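Local coordinates for protein germination-specific N-acetylmuramoyl-L-alanine amidase, Autolysin (Clostridioides difficile, PDB 7RAG) that probably hydrolyses the bond between N-acetylmuramic acid and L-alanine in peptidoglycan as a zinc amidase of spore formation, activated by a lipoprotein partner, at residues M104-H109 against I203-Y208; K137-E142 against P170-E175; K42-A47 against T192-I197. All blocks are in the same frame, centred on the assembly; numbering follows the deposited sequence.

Contact 1 of 3, residues M104-H109 against I203-Y208; sequences MFVSIH and IGIQKY. With ZN (zinc ion), chain C.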
loop_
_atom_site.group_PDB
_atom_site.type_symbol
_atom_site.label_atom_id
_atom_site.label_comp_id
_atom_site.label_asym_id
_atom_site.label_seq_id
_atom_site.Cartn_x
_atom_site.Cartn_y
_atom_site.Cartn_z
HETATM N N MSE B 104 -14.591 -23.397 -8.698
HETATM C CA MSE B 104 -15.688 -22.485 -8.393
HETATM C C MSE B 104 -16.670 -22.402 -9.550
HETATM O O MSE B 104 -16.292 -22.577 -10.699
HETATM C CB MSE B 104 -15.121 -21.106 -8.067
HETATM C CG MSE B 104 -16.146 -20.034 -7.846
HETATM SE SE MSE B 104 -15.263 -18.300 -7.695
HETATM C CE MSE B 104 -14.148 -18.599 -6.068
ATOM N N PHE B 105 -17.933 -22.157 -9.238
ATOM C CA PHE B 105 -18.990 -22.070 -10.229
ATOM C C PHE B 105 -19.779 -20.788 -10.014
ATOM O O PHE B 105 -20.299 -20.561 -8.914
ATOM C CB PHE B 105 -19.925 -23.268 -10.136
ATOM C CG PHE B 105 -21.158 -23.129 -10.978
ATOM C CD1 PHE B 105 -21.095 -23.299 -12.349
ATOM C CD2 PHE B 105 -22.383 -22.831 -10.401
ATOM C CE1 PHE B 105 -22.232 -23.169 -13.135
ATOM C CE2 PHE B 105 -23.525 -22.697 -11.176
ATOM C CZ PHE B 105 -23.451 -22.865 -12.539
ATOM N N VAL B 106 -19.887 -19.970 -11.062
ATOM C CA VAL B 106 -20.639 -18.720 -11.010
ATOM C C VAL B 106 -21.634 -18.704 -12.159
ATOM O O VAL B 106 -21.254 -18.841 -13.332
ATOM C CB VAL B 106 -19.736 -17.468 -11.077
ATOM C CG1 VAL B 106 -20.585 -16.220 -11.077
ATOM C CG2 VAL B 106 -18.763 -17.443 -9.911
ATOM N N SER B 107 -22.902 -18.505 -11.817
ATOM C CA SER B 107 -24.000 -18.446 -12.765
ATOM C C SER B 107 -24.509 -17.011 -12.826
ATOM O O SER B 107 -24.709 -16.382 -11.781
ATOM C CB SER B 107 -25.103 -19.400 -12.337
ATOM O OG SER B 107 -26.130 -19.410 -13.305
ATOM N N ILE B 108 -24.689 -16.490 -14.042
ATOM C CA ILE B 108 -25.125 -15.113 -14.280
ATOM C C ILE B 108 -26.528 -15.133 -14.895
ATOM O O ILE B 108 -26.712 -15.605 -16.030
ATOM C CB ILE B 108 -24.156 -14.371 -15.210
ATOM C CG1 ILE B 108 -22.710 -14.467 -14.708
ATOM C CG2 ILE B 108 -24.637 -12.924 -15.430
ATOM C CD1 ILE B 108 -22.446 -13.665 -13.482
ATOM N N HIS B 109 -27.502 -14.589 -14.164
ATOM C CA HIS B 109 -28.887 -14.461 -14.608
ATOM C C HIS B 109 -29.353 -13.016 -14.408
ATOM O O HIS B 109 -28.579 -12.133 -14.036
ATOM C CB HIS B 109 -29.824 -15.431 -13.859
ATOM C CG HIS B 109 -29.709 -16.861 -14.296
ATOM N ND1 HIS B 109 -30.721 -17.520 -14.954
ATOM C CD2 HIS B 109 -28.705 -17.760 -14.169
ATOM C CE1 HIS B 109 -30.352 -18.760 -15.212
ATOM N NE2 HIS B 109 -29.128 -18.931 -14.752
ATOM N N ILE B 203 -13.906 -8.614 -8.694
ATOM C CA ILE B 203 -13.290 -8.189 -7.443
ATOM C C ILE B 203 -13.815 -9.028 -6.285
ATOM O O ILE B 203 -13.055 -9.411 -5.393
ATOM C CB ILE B 203 -13.501 -6.680 -7.222
ATOM C CG1 ILE B 203 -12.637 -5.891 -8.212
ATOM C CG2 ILE B 203 -13.125 -6.273 -5.818
ATOM C CD1 ILE B 203 -11.180 -6.322 -8.202
ATOM N N GLY B 204 -15.113 -9.342 -6.277
ATOM C CA GLY B 204 -15.635 -10.166 -5.199
ATOM C C GLY B 204 -14.962 -11.523 -5.139
ATOM O O GLY B 204 -14.526 -11.971 -4.075
ATOM N N ILE B 205 -14.846 -12.176 -6.298
ATOM C CA ILE B 205 -14.112 -13.434 -6.411
ATOM C C ILE B 205 -12.696 -13.268 -5.873
ATOM O O ILE B 205 -12.211 -14.088 -5.093
ATOM C CB ILE B 205 -14.098 -13.909 -7.880
ATOM C CG1 ILE B 205 -15.498 -14.281 -8.366
ATOM C CG2 ILE B 205 -13.161 -15.099 -8.084
ATOM C CD1 ILE B 205 -15.530 -14.607 -9.841
ATOM N N GLN B 206 -12.014 -12.204 -6.285
ATOM C CA GLN B 206 -10.614 -12.033 -5.894
ATOM C C GLN B 206 -10.458 -11.841 -4.388
ATOM O O GLN B 206 -9.523 -12.376 -3.787
ATOM C CB GLN B 206 -9.997 -10.863 -6.654
ATOM C CG GLN B 206 -9.842 -11.123 -8.156
ATOM C CD GLN B 206 -8.671 -12.030 -8.486
ATOM O OE1 GLN B 206 -8.493 -13.083 -7.882
ATOM N NE2 GLN B 206 -7.846 -11.609 -9.448
ATOM N N LYS B 207 -11.355 -11.082 -3.759
ATOM C CA LYS B 207 -11.298 -10.929 -2.309
ATOM C C LYS B 207 -11.544 -12.268 -1.616
ATOM O O LYS B 207 -10.771 -12.687 -0.725
ATOM C CB LYS B 207 -12.309 -9.876 -1.850
ATOM C CG LYS B 207 -11.929 -8.435 -2.204
ATOM C CD LYS B 207 -12.944 -7.442 -1.616
ATOM C CE LYS B 207 -12.700 -6.005 -2.126
ATOM N NZ LYS B 207 -11.480 -5.351 -1.577
ATOM N N TYR B 208 -12.606 -12.970 -2.036
ATOM C CA TYR B 208 -12.887 -14.282 -1.468
ATOM C C TYR B 208 -11.666 -15.194 -1.566
ATOM O O TYR B 208 -11.347 -15.925 -0.623
ATOM C CB TYR B 208 -14.094 -14.921 -2.168
ATOM C CG TYR B 208 -14.255 -16.367 -1.798
ATOM C CD1 TYR B 208 -14.824 -16.729 -0.576
ATOM C CD2 TYR B 208 -13.800 -17.376 -2.637
ATOM C CE1 TYR B 208 -14.955 -18.071 -0.212
ATOM C CE2 TYR B 208 -13.926 -18.716 -2.282
ATOM C CZ TYR B 208 -14.501 -19.052 -1.071
ATOM O OH TYR B 208 -14.632 -20.372 -0.701
HETATM ZN ZN ZN C . -32.677 -16.540 -15.573
#

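Contact 2 of 3, residues K137-E142 against P170-E175; sequences KCIQEE and PSVLIE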
loop_
_atom_site.group_PDB
_atom_site.type_symbol
_atom_site.label_atom_id
_atom_site.label_comp_id
_atom_site.label_asym_id
_atom_site.label_seq_id
_atom_site.Cartn_x
_atom_site.Cartn_y
_atom_site.Cartn_z
ATOM N N LYS B 137 -21.247 -13.378 -0.235
ATOM C CA LYS B 137 -21.137 -12.128 0.513
ATOM C C LYS B 137 -20.069 -11.222 -0.091
ATOM O O LYS B 137 -20.271 -10.009 -0.208
ATOM C CB LYS B 137 -20.825 -12.409 1.984
ATOM C CG LYS B 137 -21.977 -12.971 2.802
ATOM C CD LYS B 137 -21.582 -13.067 4.276
ATOM C CE LYS B 137 -22.722 -13.547 5.152
ATOM N NZ LYS B 137 -22.415 -13.430 6.629
ATOM N N CYS B 138 -18.921 -11.792 -0.470
ATOM C CA CYS B 138 -17.882 -10.987 -1.119
ATOM C C CYS B 138 -18.410 -10.323 -2.388
ATOM O O CYS B 138 -18.216 -9.117 -2.617
ATOM C CB CYS B 138 -16.662 -11.849 -1.450
ATOM S SG CYS B 138 -15.710 -12.379 -0.017
ATOM N N ILE B 139 -19.108 -11.096 -3.215
ATOM C CA ILE B 139 -19.609 -10.545 -4.466
ATOM C C ILE B 139 -20.701 -9.512 -4.204
ATOM O O ILE B 139 -20.747 -8.472 -4.862
ATOM C CB ILE B 139 -20.079 -11.679 -5.383
ATOM C CG1 ILE B 139 -18.864 -12.465 -5.842
ATOM C CG2 ILE B 139 -20.874 -11.120 -6.525
ATOM C CD1 ILE B 139 -19.195 -13.811 -6.379
ATOM N N GLN B 140 -21.586 -9.767 -3.238
ATOM C CA GLN B 140 -22.650 -8.807 -2.950
ATOM C C GLN B 140 -22.084 -7.495 -2.426
ATOM O O GLN B 140 -22.549 -6.413 -2.812
ATOM C CB GLN B 140 -23.646 -9.393 -1.952
ATOM C CG GLN B 140 -24.918 -8.582 -1.822
ATOM C CD GLN B 140 -25.726 -8.537 -3.098
ATOM O OE1 GLN B 140 -25.964 -9.567 -3.727
ATOM N NE2 GLN B 140 -26.151 -7.343 -3.493
ATOM N N GLU B 141 -21.073 -7.565 -1.557
ATOM C CA GLU B 141 -20.397 -6.353 -1.095
ATOM C C GLU B 141 -19.793 -5.568 -2.261
ATOM O O GLU B 141 -19.917 -4.338 -2.320
ATOM C CB GLU B 141 -19.310 -6.712 -0.082
ATOM C CG GLU B 141 -19.726 -6.615 1.367
ATOM C CD GLU B 141 -19.036 -7.667 2.220
ATOM O OE1 GLU B 141 -18.020 -8.233 1.733
ATOM O OE2 GLU B 141 -19.521 -7.941 3.356
ATOM N N GLU B 142 -19.131 -6.258 -3.202
ATOM C CA GLU B 142 -18.580 -5.532 -4.349
ATOM C C GLU B 142 -19.674 -4.996 -5.269
ATOM O O GLU B 142 -19.523 -3.916 -5.845
ATOM C CB GLU B 142 -17.619 -6.406 -5.138
ATOM C CG GLU B 142 -16.429 -6.817 -4.341
ATOM C CD GLU B 142 -15.796 -5.660 -3.624
ATOM O OE1 GLU B 142 -15.373 -4.705 -4.304
ATOM O OE2 GLU B 142 -15.733 -5.699 -2.370
ATOM N N PRO B 170 -17.357 -24.044 -4.294
ATOM C CA PRO B 170 -18.151 -22.843 -3.993
ATOM C C PRO B 170 -18.986 -22.426 -5.200
ATOM O O PRO B 170 -18.479 -22.265 -6.312
ATOM C CB PRO B 170 -17.086 -21.797 -3.629
ATOM C CG PRO B 170 -15.939 -22.598 -3.183
ATOM C CD PRO B 170 -15.926 -23.822 -4.016
ATOM N N SER B 171 -20.277 -22.236 -4.971
ATOM C CA SER B 171 -21.210 -22.064 -6.071
ATOM C C SER B 171 -22.151 -20.922 -5.750
ATOM O O SER B 171 -22.753 -20.917 -4.682
ATOM C CB SER B 171 -22.008 -23.349 -6.313
ATOM O OG SER B 171 -21.152 -24.419 -6.655
ATOM N N VAL B 172 -22.290 -19.964 -6.667
ATOM C CA VAL B 172 -23.164 -18.821 -6.442
ATOM C C VAL B 172 -23.898 -18.481 -7.726
ATOM O O VAL B 172 -23.405 -18.702 -8.840
ATOM C CB VAL B 172 -22.405 -17.577 -5.944
ATOM C CG1 VAL B 172 -21.602 -17.904 -4.698
ATOM C CG2 VAL B 172 -21.503 -17.055 -7.045
ATOM N N LEU B 173 -25.093 -17.932 -7.551
ATOM C CA LEU B 173 -25.878 -17.380 -8.639
ATOM C C LEU B 173 -25.970 -15.880 -8.441
ATOM O O LEU B 173 -26.194 -15.417 -7.322
ATOM C CB LEU B 173 -27.284 -17.979 -8.669
ATOM C CG LEU B 173 -28.244 -17.296 -9.653
ATOM C CD1 LEU B 173 -28.065 -17.956 -10.975
ATOM C CD2 LEU B 173 -29.711 -17.370 -9.209
ATOM N N ILE B 174 -25.802 -15.115 -9.513
ATOM C CA ILE B 174 -25.927 -13.665 -9.447
ATOM C C ILE B 174 -27.022 -13.220 -10.396
ATOM O O ILE B 174 -26.910 -13.412 -11.613
ATOM C CB ILE B 174 -24.609 -12.963 -9.784
ATOM C CG1 ILE B 174 -23.454 -13.623 -9.042
ATOM C CG2 ILE B 174 -24.693 -11.505 -9.405
ATOM C CD1 ILE B 174 -22.182 -12.943 -9.271
ATOM N N GLU B 175 -28.070 -12.612 -9.844
ATOM C CA GLU B 175 -29.109 -11.949 -10.624
ATOM C C GLU B 175 -28.764 -10.472 -10.674
ATOM O O GLU B 175 -28.950 -9.750 -9.689
ATOM C CB GLU B 175 -30.484 -12.181 -10.010
ATOM C CG GLU B 175 -30.889 -13.611 -10.134
ATOM C CD GLU B 175 -32.328 -13.851 -9.766
ATOM O OE1 GLU B 175 -32.993 -12.898 -9.274
ATOM O OE2 GLU B 175 -32.776 -15.012 -9.976
#

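Contact 3 of 3, residues K42-A47 against T192-I197; sequences KDINLA and TYQEKI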
loop_
_atom_site.group_PDB
_atom_site.type_symbol
_atom_site.label_atom_id
_atom_site.label_comp_id
_atom_site.label_asym_id
_atom_site.label_seq_id
_atom_site.Cartn_x
_atom_site.Cartn_y
_atom_site.Cartn_z
ATOM N N LYS B 42 -30.994 -13.794 -22.058
ATOM C CA LYS B 42 -29.964 -14.509 -22.823
ATOM C C LYS B 42 -28.738 -13.657 -23.125
ATOM O O LYS B 42 -27.613 -13.972 -22.710
ATOM C CB LYS B 42 -30.528 -14.975 -24.173
ATOM C CG LYS B 42 -31.436 -16.157 -24.159
ATOM C CD LYS B 42 -31.559 -16.774 -25.573
ATOM C CE LYS B 42 -31.713 -15.735 -26.673
ATOM N NZ LYS B 42 -31.940 -16.370 -28.020
ATOM N N ASP B 43 -28.977 -12.545 -23.825
ATOM C CA ASP B 43 -27.916 -11.736 -24.401
ATOM C C ASP B 43 -27.177 -10.938 -23.342
ATOM O O ASP B 43 -25.948 -10.829 -23.396
ATOM C CB ASP B 43 -28.503 -10.816 -25.471
ATOM C CG ASP B 43 -29.336 -11.584 -26.501
ATOM O OD1 ASP B 43 -28.845 -12.632 -26.998
ATOM O OD2 ASP B 43 -30.482 -11.154 -26.798
ATOM N N ILE B 44 -27.897 -10.399 -22.360
ATOM C CA ILE B 44 -27.236 -9.682 -21.272
ATOM C C ILE B 44 -26.387 -10.632 -20.424
ATOM O O ILE B 44 -25.250 -10.307 -20.052
ATOM C CB ILE B 44 -28.288 -8.928 -20.440
ATOM C CG1 ILE B 44 -28.897 -7.809 -21.296
ATOM C CG2 ILE B 44 -27.682 -8.386 -19.147
ATOM C CD1 ILE B 44 -29.782 -6.862 -20.538
ATOM N N ASN B 45 -26.923 -11.809 -20.098
ATOM C CA ASN B 45 -26.157 -12.789 -19.336
ATOM C C ASN B 45 -24.872 -13.150 -20.064
ATOM O O ASN B 45 -23.789 -13.188 -19.462
ATOM C CB ASN B 45 -26.984 -14.057 -19.102
ATOM C CG ASN B 45 -28.162 -13.843 -18.202
ATOM O OD1 ASN B 45 -28.305 -12.804 -17.565
ATOM N ND2 ASN B 45 -29.022 -14.841 -18.136
ATOM N N LEU B 46 -24.985 -13.431 -21.371
ATOM C CA LEU B 46 -23.813 -13.779 -22.158
ATOM C C LEU B 46 -22.823 -12.631 -22.184
ATOM O O LEU B 46 -21.611 -12.849 -22.069
ATOM C CB LEU B 46 -24.224 -14.161 -23.579
ATOM C CG LEU B 46 -23.120 -14.526 -24.584
ATOM C CD1 LEU B 46 -22.411 -15.819 -24.154
ATOM C CD2 LEU B 46 -23.679 -14.654 -26.011
ATOM N N ALA B 47 -23.315 -11.398 -22.320
ATOM C CA ALA B 47 -22.411 -10.254 -22.392
ATOM C C ALA B 47 -21.617 -10.099 -21.094
ATOM O O ALA B 47 -20.384 -9.970 -21.123
ATOM C CB ALA B 47 -23.197 -8.979 -22.709
ATOM N N THR B 192 -21.159 -0.533 -21.025
ATOM C CA THR B 192 -20.308 -0.035 -19.948
ATOM C C THR B 192 -20.837 -0.460 -18.587
ATOM O O THR B 192 -20.060 -0.795 -17.681
ATOM C CB THR B 192 -20.191 1.477 -20.029
ATOM O OG1 THR B 192 -19.942 1.846 -21.389
ATOM C CG2 THR B 192 -19.036 1.942 -19.169
ATOM N N TYR B 193 -22.155 -0.459 -18.422
ATOM C CA TYR B 193 -22.715 -0.953 -17.174
ATOM C C TYR B 193 -22.431 -2.437 -17.017
ATOM O O TYR B 193 -22.105 -2.904 -15.917
ATOM C CB TYR B 193 -24.213 -0.667 -17.131
ATOM C CG TYR B 193 -24.842 -0.803 -15.759
ATOM C CD1 TYR B 193 -24.640 0.159 -14.788
ATOM C CD2 TYR B 193 -25.664 -1.884 -15.452
ATOM C CE1 TYR B 193 -25.221 0.046 -13.546
ATOM C CE2 TYR B 193 -26.247 -2.006 -14.206
ATOM C CZ TYR B 193 -26.015 -1.039 -13.260
ATOM O OH TYR B 193 -26.595 -1.140 -12.019
ATOM N N GLN B 194 -22.537 -3.193 -18.110
ATOM C CA GLN B 194 -22.208 -4.610 -18.050
ATOM C C GLN B 194 -20.768 -4.820 -17.609
ATOM O O GLN B 194 -20.484 -5.719 -16.805
ATOM C CB GLN B 194 -22.457 -5.259 -19.404
ATOM C CG GLN B 194 -23.898 -5.128 -19.879
ATOM C CD GLN B 194 -24.067 -5.627 -21.299
ATOM O OE1 GLN B 194 -23.084 -5.875 -21.992
ATOM N NE2 GLN B 194 -25.315 -5.792 -21.734
ATOM N N GLU B 195 -19.848 -3.990 -18.106
ATOM C CA GLU B 195 -18.453 -4.124 -17.687
ATOM C C GLU B 195 -18.276 -3.789 -16.211
ATOM O O GLU B 195 -17.482 -4.433 -15.515
ATOM C CB GLU B 195 -17.551 -3.252 -18.551
ATOM C CG GLU B 195 -17.488 -3.708 -19.981
ATOM C CD GLU B 195 -16.650 -2.795 -20.865
ATOM O OE1 GLU B 195 -16.141 -1.761 -20.370
ATOM O OE2 GLU B 195 -16.488 -3.122 -22.061
ATOM N N LYS B 196 -19.000 -2.781 -15.722
ATOM C CA LYS B 196 -18.950 -2.450 -14.299
ATOM C C LYS B 196 -19.368 -3.645 -13.438
ATOM O O LYS B 196 -18.716 -3.970 -12.434
ATOM C CB LYS B 196 -19.855 -1.247 -14.047
ATOM C CG LYS B 196 -19.540 -0.412 -12.825
ATOM C CD LYS B 196 -19.994 1.046 -13.056
ATOM C CE LYS B 196 -19.630 1.960 -11.874
ATOM N NZ LYS B 196 -19.929 3.400 -12.149
ATOM N N ILE B 197 -20.457 -4.315 -13.828
ATOM C CA ILE B 197 -20.928 -5.483 -13.083
ATOM C C ILE B 197 -19.885 -6.593 -13.112
ATOM O O ILE B 197 -19.601 -7.241 -12.094
ATOM C CB ILE B 197 -22.265 -5.977 -13.658
ATOM C CG1 ILE B 197 -23.383 -5.011 -13.289
ATOM C CG2 ILE B 197 -22.545 -7.429 -13.195
ATOM C CD1 ILE B 197 -24.647 -5.280 -14.017
#

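Contact 1 of 3, residues M104-H109 against I203-Y208
Zinc is held by three protein atoms, His109 ND1 at 2.3 Å, near the C-terminal end of strand 104-111, and one each from His25 and Glu41. Ser107 OG lies at the edge of the His109 ring, in its plane, and is itself hydrogen-bonded to Asp22. At the other end of the segment the strand meets residues 203-208 of helix 191-211, and here the contact is wholly apolar. Met104, modelled as selenomethionine, points toward the helix. Its chain runs out straight, with CG anti to the backbone N (chi1 175°), and then bends at chi3 (-62°). The bend carries the methyl to the tyrosine ring. Met104 SE rests against Ile205 CG2 at 3.8 Å, the two side chains passing at a slant. Met104 CE lies 3.7 Å from Tyr208 CD2, and almost as near CE2, approaching the ring obliquely. The methionine and tyrosine chains run past each other in opposite directions. Val106 adds a looser touch, Val106 CG2 to Ile205 CD1 at 4.3 Å. Ile205 thus uses both branches against the strand. The strand and helix segments run nearly antiparallel, at 158°, with their axes 12.0 Å apart at closest approach. On the helix, Ile203, Gln206 and Lys207 pack against the lipoprotein chain. This is a helix laid over an inner strand of the mixed sheet in the alpha/beta zinc amidase fold of the Amidase_3 family, with the metal site at the strand's far end.

Contact 2 of 3, residues K137-E142 against P170-E175
Within 137-142, Ile139 makes the whole apolar contact and touches two residues of strand 171-178; Leu135 and Leu143 of the same helix, 130-147, also touch Val172 and Ile174 respectively. The two branches of Ile139 are divided between its partners. Ile139 CG2 lies 3.5 Å from Ile174 CD1, a close methyl-to-methyl touch. The longer branch goes to Val172, with Ile139 CD1 4.0 Å from Val172 CG2. The Ile139 and Ile174 side chains cross at about a right angle, while the valine is met at a slant. In Ile174 CG1 stands beside the backbone N (chi1 -46°) and the chain is extended beyond it, which brings CD1 out to the helix. Val172 and Ile174 are alternate residues, so both side chains leave the strand on the helix face. The backbones stay well apart, the nearest CA atoms being those of Ile139 and Ile174 at 8.6 Å.

Polar bonds lie around this apolar patch. Gln140, the next helix residue, hydrogen-bonds through OE1 to Thr123 and through NE2 to the carbonyl of Ala121, tying the helix to strand 122-126 and the residue just before it. Ser171 N is bonded to Ser132 OG near the start of the same helix. All three touching residues are buried. The packing is that of a helix against inner strands of a mixed alpha/beta sheet, here in the fold of a zinc amidase.

Contact 3 of 3, residues K42-A47 against T192-I197
Gln194 reaches from helix 191-211 to Ala47 and Ile44 of helix 41-58, a helix-helix contact of the alpha/beta amidase fold. Gln194 OE1 lies 3.2 Å from the Ala47 methyl, CB, a close van der Waals approach. The other end of the amide, Gln194 NE2, passes Ile44 CG1 at 4.1 Å, the two side chains crossing at about a right angle. Gln194 has CG beside the backbone N (chi1 -59°), and the extended chain beyond it carries the amide across to helix 41-58. The nearest CA atoms of the two segments, of Ala47 and Gln194, are 7.1 Å apart.

Gln194 NE2 is hydrogen-bonded to the carbonyl O of Leu188, at the end of helix 182-188. That bond fixes the turn of the amide and leaves OE1 to face the alanine. Leu188 also packs on Ile44. Further out, Glu195 makes salt bridges to Lys51 of helix 41-58 and to Lys82 of the lipoprotein chain. Helix 41-58 begins with the zinc ligand Glu41. The flat end of Gln194 sits close to the small alanine side chain, with Gln194 CD 3.7 Å from Ala47 CB.

Overall arrangement
Contacts 1 and 2 lie side by side, their centres 6 Å apart. Their strands are neighbours in the sheet: Ile174 N is 2.8 Å from Ser107 O, and Ile174 O is 2.9 Å from His109 N, both probable hydrogen bonds. Contact 3 is farther off, with its centre about 15 Å from that of contact 1 and 16 Å from that of contact 2. It shares helix 191-211 with contact 1, and Asn45 packs against the backbone of Ile108 and His109. While contact 1 supplies a zinc ligand, the side chains of Ile44 in contact 3 and Ile174 in contact 2 come to about 10 and 11 Å from the metal. Helix 191-211 also meets the lipoprotein, so it joins that interface to the sheet carrying His109.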